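Local coordinates for protein EST1E (Clostridium proteoclasticum, PDB 2WTM) that acts as a promiscuous feruloyl esterase of the alpha/beta-hydrolase fold, probably hydrolysing ferulate esters, at residues A62-H67 against T84-V89; S113-A118 against K126-L131. All coordinates share one frame; numbering follows the deposited sequence.

In the fold
Both contacts are buried; the centre of contact 2 lies about 7 Å, and that of contact 1 about 11 Å, from the centre of the chain. They hold different elements: contact 1 joins the loop after strand 58-62 to helix 79-93, whereas contact 2 packs helix 109-120 on strand 125-131. The two helices meet directly, Ile86 CG2 lying 3.6 Å from Ala117 CB: Ile86 CG1 meets the loop, while its CG2 and CD1 both pack on helix 109-120, against Ala117 and Ser113. Chemistry follows place. The loop in contact 1 has a backbone N-H to satisfy and takes a side-chain hydrogen bond; contact 2, between regular elements, is wholly apolar. Only contact 1 also reaches the second subunit.

Contact 1: A62-H67 against T84-V89; sequences ADMYGH and TNILAV
One hydrogen bond carries the polar part of the contact between the loop 62-67 and the helical segment 84-89. Asn85 OD1 accepts the backbone N-H of Tyr65 at 2.9 Å, the donor lying in the carbonyl plane with an N-H...O angle of 146°. The amide reaches the loop because Asn85 CG stands anti to its own carbonyl carbon (chi1 -60°). Tyr65 OH makes a weak hydrogen bond to Asp9 of the second subunit.

Apolar contacts continue along the helix. Met64, bent at chi2 and chi3, crosses Ile86 at about a right angle, its SD 3.7 Å from Ile86 CG1, while SD and CE both lie 4.0 Å from Asn85 CB. One helical turn beyond Asn85, Val89 CG2 meets Ala62 CB at 3.8 Å.

Within the loop, Met64 to His67 form a type II beta turn. His67 ND1 donates to Tyr65 O at 2.8 Å; the oxygen lies in the His67 ring plane, while ND1 approaches from above the carbonyl plane. Asn85 and Trp82, both on helix 79-93, hold the turn to the helix from Tyr65 N and O, and His67 braces it from within, so side chains satisfy both backbone polar groups of buried Tyr65.

Contact 2: S113-A118 against K126-L131; sequences SVMLAA and KALIPL
Leu128 makes the densest part of this interface, pointing from strand segment 126-131 into the helical segment 113-118. With CG anti to the backbone N (chi1 171°), its two methyls part across the helix surface. CD1 touches Val114 CG2 at 3.6 Å, lies equally near Val114 O, and meets Ala118 CB at 3.9 Å; CD2 comes within 4.1 Å of both Ala118 CB and Met115 CA. Val114 and Leu128 cross obliquely, with Val114 CG2 in the crowded position between its backbone N and carbonyl carbon.

Further along the strand, Pro130 is crossed at about a right angle by Met115 of the helix, whose CG packs 3.6 Å from Pro130 CG. A bend at chi3 (62°) turns the chain near its tip, leaving SD 4.1 Å from Pro130 CB.

The segments run nearly antiparallel (159°) with their axes 8.2 Å apart, as helix and following strand do in the right-handed beta-alpha-beta unit of strand 99-107, helix 109-120 and strand 125-131. The Val114 side chain also touches residues of what is probably the nucleophile elbow of an alpha/beta-hydrolase (Gly106, Ser108, Gly110).

The alternate strand residues turn the other way: Ala127 and Ile129 point away from the helix, packing instead on Phe244 of helix 234-249. Lys126, partly exposed at the start of the segment, takes no part here; its NZ is hydrogen-bonded to Tyr103 OH and Gln248 O.

Contact 1: A62-H67 against T84-V89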
# COMPACT_ATOMS: atom_id res chain seq x y z
N ALA A 62 -11.57 0.55 -15.48
CA ALA A 62 -11.90 1.17 -14.19
C ALA A 62 -11.08 2.43 -14.01
O ALA A 62 -9.83 2.42 -14.24
CB ALA A 62 -11.53 0.18 -13.05
N ASP A 63 -11.74 3.52 -13.63
CA ASP A 63 -11.11 4.76 -13.28
C ASP A 63 -10.63 4.59 -11.80
O ASP A 63 -11.38 4.21 -10.90
CB ASP A 63 -12.09 5.93 -13.34
CG ASP A 63 -12.44 6.32 -14.76
OD1 ASP A 63 -11.63 6.02 -15.66
OD2 ASP A 63 -13.51 7.00 -14.89
N MET A 64 -9.36 4.85 -11.58
CA MET A 64 -8.77 4.74 -10.27
C MET A 64 -9.02 5.95 -9.42
O MET A 64 -9.49 6.98 -9.84
CB MET A 64 -7.24 4.50 -10.44
CG MET A 64 -6.91 3.25 -11.32
SD MET A 64 -7.21 1.75 -10.37
CE MET A 64 -8.93 1.33 -10.78
N TYR A 65 -8.68 5.83 -8.14
CA TYR A 65 -8.86 6.93 -7.13
C TYR A 65 -8.40 8.23 -7.75
O TYR A 65 -7.28 8.35 -8.28
CB TYR A 65 -8.01 6.62 -5.88
CG TYR A 65 -8.19 7.62 -4.76
CD1 TYR A 65 -8.89 7.25 -3.58
CD2 TYR A 65 -7.66 8.87 -4.82
CE1 TYR A 65 -9.06 8.15 -2.51
CE2 TYR A 65 -7.82 9.80 -3.75
CZ TYR A 65 -8.54 9.42 -2.65
OH TYR A 65 -8.68 10.23 -1.56
N GLY A 66 -9.24 9.24 -7.67
CA GLY A 66 -8.83 10.58 -8.06
C GLY A 66 -8.72 10.86 -9.56
O GLY A 66 -8.18 11.91 -9.94
N HIS A 67 -9.27 9.93 -10.37
CA HIS A 67 -9.14 9.95 -11.81
C HIS A 67 -10.47 9.73 -12.43
O HIS A 67 -11.39 9.12 -11.87
CB HIS A 67 -8.16 8.87 -12.26
CG HIS A 67 -6.74 9.25 -12.00
ND1 HIS A 67 -6.20 9.31 -10.71
CD2 HIS A 67 -5.75 9.62 -12.84
CE1 HIS A 67 -4.95 9.71 -10.80
NE2 HIS A 67 -4.63 9.88 -12.08
N THR A 84 -5.30 -0.99 -3.88
CA THR A 84 -6.59 -1.26 -3.15
C THR A 84 -7.77 -1.31 -4.11
O THR A 84 -8.59 -2.21 -4.09
CB THR A 84 -6.74 -0.33 -1.94
OG1 THR A 84 -5.64 -0.59 -1.02
CG2 THR A 84 -8.04 -0.55 -1.25
N ASN A 85 -7.81 -0.26 -4.94
CA ASN A 85 -8.86 -0.11 -5.94
C ASN A 85 -8.90 -1.32 -6.87
O ASN A 85 -9.95 -1.91 -7.17
CB ASN A 85 -8.72 1.19 -6.76
CG ASN A 85 -8.77 2.47 -5.97
OD1 ASN A 85 -8.40 3.49 -6.49
ND2 ASN A 85 -9.37 2.45 -4.79
N ILE A 86 -7.76 -1.69 -7.37
CA ILE A 86 -7.70 -2.83 -8.31
C ILE A 86 -8.08 -4.14 -7.65
O ILE A 86 -8.80 -4.93 -8.27
CB ILE A 86 -6.32 -2.92 -8.97
CG1 ILE A 86 -6.01 -1.70 -9.80
CG2 ILE A 86 -6.15 -4.22 -9.80
CD1 ILE A 86 -4.54 -1.48 -10.24
N LEU A 87 -7.69 -4.40 -6.41
CA LEU A 87 -8.16 -5.59 -5.67
C LEU A 87 -9.69 -5.56 -5.61
O LEU A 87 -10.33 -6.59 -5.72
CB LEU A 87 -7.53 -5.63 -4.27
CG LEU A 87 -6.07 -5.92 -4.24
CD1 LEU A 87 -5.58 -5.95 -2.78
CD2 LEU A 87 -5.55 -7.03 -5.04
N ALA A 88 -10.28 -4.37 -5.42
CA ALA A 88 -11.75 -4.25 -5.38
C ALA A 88 -12.36 -4.60 -6.72
O ALA A 88 -13.44 -5.22 -6.79
CB ALA A 88 -12.13 -2.91 -4.96
N VAL A 89 -11.70 -4.19 -7.78
CA VAL A 89 -12.26 -4.44 -9.11
C VAL A 89 -12.10 -5.95 -9.38
O VAL A 89 -13.01 -6.58 -9.99
CB VAL A 89 -11.52 -3.58 -10.17
CG1 VAL A 89 -11.85 -4.04 -11.59
CG2 VAL A 89 -11.79 -2.11 -9.99

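Contact 2: S113-A118 against K126-L131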
# COMPACT_ATOMS: atom_id res chain seq x y z
N SER A 113 0.86 -0.51 -12.27
CA SER A 113 -0.13 -0.96 -11.32
C SER A 113 -0.57 -2.42 -11.56
O SER A 113 -0.73 -3.23 -10.61
CB SER A 113 -1.30 0.01 -11.33
OG SER A 113 -0.94 1.28 -10.80
N VAL A 114 -0.83 -2.77 -12.83
CA VAL A 114 -1.11 -4.13 -13.15
C VAL A 114 0.04 -5.15 -13.00
O VAL A 114 -0.15 -6.29 -12.58
CB VAL A 114 -1.95 -4.29 -14.47
CG1 VAL A 114 -3.32 -3.56 -14.40
CG2 VAL A 114 -1.17 -3.92 -15.69
N MET A 115 1.26 -4.68 -13.27
CA MET A 115 2.39 -5.52 -12.90
C MET A 115 2.34 -5.92 -11.41
O MET A 115 2.59 -7.05 -11.05
CB MET A 115 3.72 -4.85 -13.23
CG MET A 115 3.92 -4.65 -14.76
SD MET A 115 5.31 -3.58 -15.20
CE MET A 115 6.73 -4.45 -14.52
N LEU A 116 2.09 -4.95 -10.56
CA LEU A 116 2.05 -5.18 -9.15
C LEU A 116 0.85 -6.01 -8.75
O LEU A 116 0.96 -7.01 -8.05
CB LEU A 116 2.04 -3.84 -8.38
CG LEU A 116 3.10 -2.78 -8.69
CD1 LEU A 116 2.98 -1.44 -7.88
CD2 LEU A 116 4.49 -3.46 -8.41
N ALA A 117 -0.35 -5.63 -9.21
CA ALA A 117 -1.58 -6.28 -8.84
C ALA A 117 -1.60 -7.74 -9.41
O ALA A 117 -2.10 -8.64 -8.76
CB ALA A 117 -2.83 -5.50 -9.36
N ALA A 118 -1.14 -7.96 -10.62
CA ALA A 118 -1.06 -9.32 -11.20
C ALA A 118 -0.26 -10.29 -10.32
O ALA A 118 -0.62 -11.44 -10.05
CB ALA A 118 -0.55 -9.31 -12.57
N LYS A 126 -4.62 -14.61 -15.59
CA LYS A 126 -4.09 -15.60 -16.47
C LYS A 126 -2.94 -15.14 -17.37
O LYS A 126 -2.06 -15.90 -17.77
CB LYS A 126 -5.25 -16.15 -17.29
CG LYS A 126 -4.83 -17.29 -18.28
CD LYS A 126 -6.15 -17.95 -18.75
CE LYS A 126 -5.95 -19.10 -19.80
NZ LYS A 126 -5.26 -18.57 -20.91
N ALA A 127 -2.98 -13.87 -17.77
CA ALA A 127 -1.91 -13.20 -18.48
C ALA A 127 -1.98 -11.69 -18.23
O ALA A 127 -3.03 -11.22 -17.75
CB ALA A 127 -1.97 -13.50 -20.00
N LEU A 128 -0.94 -10.97 -18.63
CA LEU A 128 -0.71 -9.59 -18.18
C LEU A 128 -0.16 -8.81 -19.34
O LEU A 128 0.77 -9.24 -20.03
CB LEU A 128 0.32 -9.62 -17.04
CG LEU A 128 0.82 -8.27 -16.62
CD1 LEU A 128 -0.23 -7.43 -15.98
CD2 LEU A 128 1.94 -8.51 -15.67
N ILE A 129 -0.71 -7.62 -19.55
CA ILE A 129 -0.29 -6.70 -20.61
C ILE A 129 0.05 -5.30 -20.12
O ILE A 129 -0.80 -4.42 -20.11
CB ILE A 129 -1.38 -6.61 -21.70
CG1 ILE A 129 -1.76 -8.03 -22.13
CG2 ILE A 129 -0.80 -5.84 -22.88
CD1 ILE A 129 -2.90 -8.06 -23.10
N PRO A 130 1.32 -5.07 -19.74
CA PRO A 130 1.71 -3.70 -19.40
C PRO A 130 2.06 -2.92 -20.65
O PRO A 130 3.04 -3.23 -21.31
CB PRO A 130 2.90 -3.93 -18.46
CG PRO A 130 2.86 -5.36 -18.12
CD PRO A 130 2.37 -6.01 -19.39
N LEU A 131 1.34 -1.85 -20.89
CA LEU A 131 1.52 -0.98 -22.05
C LEU A 131 2.37 0.24 -21.63
O LEU A 131 1.94 0.97 -20.75
CB LEU A 131 0.16 -0.56 -22.59
CG LEU A 131 -0.75 -1.66 -23.05
CD1 LEU A 131 -2.19 -1.20 -23.27
CD2 LEU A 131 -0.21 -2.44 -24.24